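Uracil-DNA glycosylase (Nitratifractor salsuginis, PDB 5X3G) belongs to the uracil-DNA glycosylase superfamily of DNA repair proteins, built on a central parallel beta sheet with helices around it. Local coordinates at residues Y73-Q78 with I205-H210. Residues are numbered along the deposited sequence; the frame is centred on the assembly and turned at random.
Sequences YILFGQ and ILFGAH
Ile205 and Leu75 face each other as a parallel bridge pair between strands 73-77 and 203-207, the two inner strands of a four-stranded parallel sheet. Ile205 N donates to Ile74 O at 3.0 Å, and Phe76 N reaches Ile205 O in a weak bond of 3.4 Å. The beta-branched Ile205 suits an inner strand because each arm of its side chain finds a different partner. From CB, which lies near Leu75 CA, CG2 stands anti to the backbone N and meets Leu75 CG at 4.1 Å. The other arm, CG1, is anti to the carbonyl carbon (chi1 -60°) and approaches Tyr73 CD1, while its tip CD1 touches Tyr73 CB and ring atom CD1, the latter at 3.6 Å. Leu75 in turn sends CD2 to Phe207 CE2 at 3.9 Å, extending the apolar row along this face. Phe76 and Leu206 run side by side in the same direction, with Leu206 CD2 beside Phe76 CD2. Beyond the bridge the strands splay apart, and a water takes over: it donates to Phe76 O and Ile205 O and accepts from Phe207 N, replacing a direct backbone bond. The chain then reverses in a type II' turn, where Gly208 readily adopts the required positive phi. The turn delivers His210, whose ring receives Phe76 O over one face and Gln78 CG near NE2 at 3.4 Å. A weak bond from His210 ND1 to Phe207 O, 3.1 Å long, may bias the ring's rotation. Backbone hydrogen bonds and apolar side chains together hold the bridged part of the strands, whereas at their C-terminal ends a water carries the polar link and the His210 ring fills the widening gap by van der Waals contact with Phe76 O, Gly77 and Gln78.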
loop_
_atom_site.group_PDB
_atom_site.type_symbol
_atom_site.label_atom_id
_atom_site.label_comp_id
_atom_site.label_asym_id
_atom_site.label_seq_id
_atom_site.Cartn_x
_atom_site.Cartn_y
_atom_site.Cartn_z
ATOM N N TYR A 73 2.162 8.839 -6.707
ATOM C CA TYR A 73 2.686 7.496 -6.882
ATOM C C TYR A 73 1.589 6.494 -6.561
ATOM O O TYR A 73 0.681 6.773 -5.773
ATOM C CB TYR A 73 3.889 7.218 -5.971
ATOM C CG TYR A 73 5.093 8.104 -6.196
ATOM C CD1 TYR A 73 6.073 7.763 -7.121
ATOM C CD2 TYR A 73 5.260 9.274 -5.469
ATOM C CE1 TYR A 73 7.178 8.569 -7.322
ATOM C CE2 TYR A 73 6.360 10.084 -5.661
ATOM C CZ TYR A 73 7.316 9.730 -6.586
ATOM O OH TYR A 73 8.412 10.538 -6.776
ATOM N N ILE A 74 1.687 5.315 -7.168
ATOM C CA ILE A 74 0.840 4.177 -6.826
ATOM C C ILE A 74 1.771 3.020 -6.501
ATOM O O ILE A 74 2.351 2.411 -7.408
ATOM C CB ILE A 74 -0.130 3.798 -7.953
ATOM C CG1 ILE A 74 -0.969 5.007 -8.370
ATOM C CG2 ILE A 74 -1.026 2.646 -7.517
ATOM C CD1 ILE A 74 -2.053 4.669 -9.369
ATOM N N LEU A 75 1.922 2.721 -5.216
ATOM C CA LEU A 75 2.776 1.638 -4.750
ATOM C C LEU A 75 1.934 0.377 -4.610
ATOM O O LEU A 75 0.952 0.366 -3.858
ATOM C CB LEU A 75 3.430 2.016 -3.419
ATOM C CG LEU A 75 4.586 1.164 -2.885
ATOM C CD1 LEU A 75 5.378 1.998 -1.905
ATOM C CD2 LEU A 75 4.094 -0.105 -2.204
ATOM N N PHE A 76 2.326 -0.682 -5.310
ATOM C CA PHE A 76 1.497 -1.875 -5.402
ATOM C C PHE A 76 1.860 -2.923 -4.357
ATOM O O PHE A 76 3.017 -3.069 -3.956
ATOM C CB PHE A 76 1.601 -2.505 -6.792
ATOM C CG PHE A 76 0.768 -1.819 -7.839
ATOM C CD1 PHE A 76 -0.570 -2.142 -7.999
ATOM C CD2 PHE A 76 1.325 -0.866 -8.676
ATOM C CE1 PHE A 76 -1.341 -1.521 -8.967
ATOM C CE2 PHE A 76 0.559 -0.239 -9.647
ATOM C CZ PHE A 76 -0.777 -0.568 -9.791
ATOM N N GLY A 77 0.827 -3.645 -3.910
ATOM C CA GLY A 77 1.001 -4.929 -3.274
ATOM C C GLY A 77 0.127 -5.956 -3.974
ATOM O O GLY A 77 -0.632 -5.630 -4.888
ATOM N N GLN A 78 0.251 -7.207 -3.536
ATOM C CA GLN A 78 -0.546 -8.280 -4.125
ATOM C C GLN A 78 -1.976 -8.258 -3.605
ATOM O O GLN A 78 -2.914 -7.950 -4.345
ATOM C CB GLN A 78 0.095 -9.642 -3.850
ATOM C CG GLN A 78 1.196 -10.008 -4.823
ATOM C CD GLN A 78 0.648 -10.392 -6.184
ATOM O OE1 GLN A 78 0.444 -9.540 -7.049
ATOM N NE2 GLN A 78 0.397 -11.682 -6.376
ATOM N N ILE A 205 5.117 2.436 -8.588
ATOM C CA ILE A 205 6.247 1.874 -7.858
ATOM C C ILE A 205 6.045 0.368 -7.788
ATOM O O ILE A 205 5.089 -0.111 -7.165
ATOM C CB ILE A 205 6.380 2.486 -6.457
ATOM C CG1 ILE A 205 6.590 3.996 -6.557
ATOM C CG2 ILE A 205 7.518 1.818 -5.690
ATOM C CD1 ILE A 205 6.433 4.708 -5.237
ATOM N N LEU A 206 6.942 -0.378 -8.423
ATOM C CA LEU A 206 6.746 -1.805 -8.662
ATOM C C LEU A 206 7.833 -2.589 -7.932
ATOM O O LEU A 206 8.972 -2.672 -8.400
ATOM C CB LEU A 206 6.749 -2.091 -10.159
ATOM C CG LEU A 206 5.755 -1.235 -10.952
ATOM C CD1 LEU A 206 6.046 -1.303 -12.445
ATOM C CD2 LEU A 206 4.319 -1.660 -10.656
ATOM N N PHE A 207 7.474 -3.168 -6.789
ATOM C CA PHE A 207 8.398 -3.972 -5.995
ATOM C C PHE A 207 8.489 -5.374 -6.586
ATOM O O PHE A 207 7.505 -6.121 -6.578
ATOM C CB PHE A 207 7.940 -4.038 -4.541
ATOM C CG PHE A 207 8.290 -2.822 -3.734
ATOM C CD1 PHE A 207 9.400 -2.058 -4.048
ATOM C CD2 PHE A 207 7.508 -2.449 -2.653
ATOM C CE1 PHE A 207 9.722 -0.942 -3.301
ATOM C CE2 PHE A 207 7.825 -1.334 -1.902
ATOM C CZ PHE A 207 8.933 -0.578 -2.225
ATOM N N GLY A 208 9.668 -5.730 -7.092
ATOM C CA GLY A 208 9.924 -7.107 -7.490
ATOM C C GLY A 208 8.957 -7.620 -8.542
ATOM O O GLY A 208 8.736 -6.989 -9.583
ATOM N N ALA A 209 8.356 -8.780 -8.252
ATOM C CA ALA A 209 7.493 -9.457 -9.217
ATOM C C ALA A 209 6.350 -8.570 -9.692
ATOM O O ALA A 209 5.857 -8.745 -10.816
ATOM C CB ALA A 209 6.939 -10.746 -8.606
ATOM N N HIS A 210 5.925 -7.610 -8.860
ATOM C CA HIS A 210 4.856 -6.692 -9.240
ATOM C C HIS A 210 5.126 -6.024 -10.581
ATOM O O HIS A 210 4.183 -5.685 -11.307
ATOM C CB HIS A 210 4.669 -5.625 -8.160
ATOM C CG HIS A 210 3.995 -6.127 -6.920
ATOM N ND1 HIS A 210 4.580 -6.055 -5.674
ATOM C CD2 HIS A 210 2.786 -6.708 -6.735
ATOM C CE1 HIS A 210 3.761 -6.569 -4.775
ATOM N NE2 HIS A 210 2.665 -6.974 -5.393
HETATM O O HOH W 1 4.958 -2.691 -5.967
#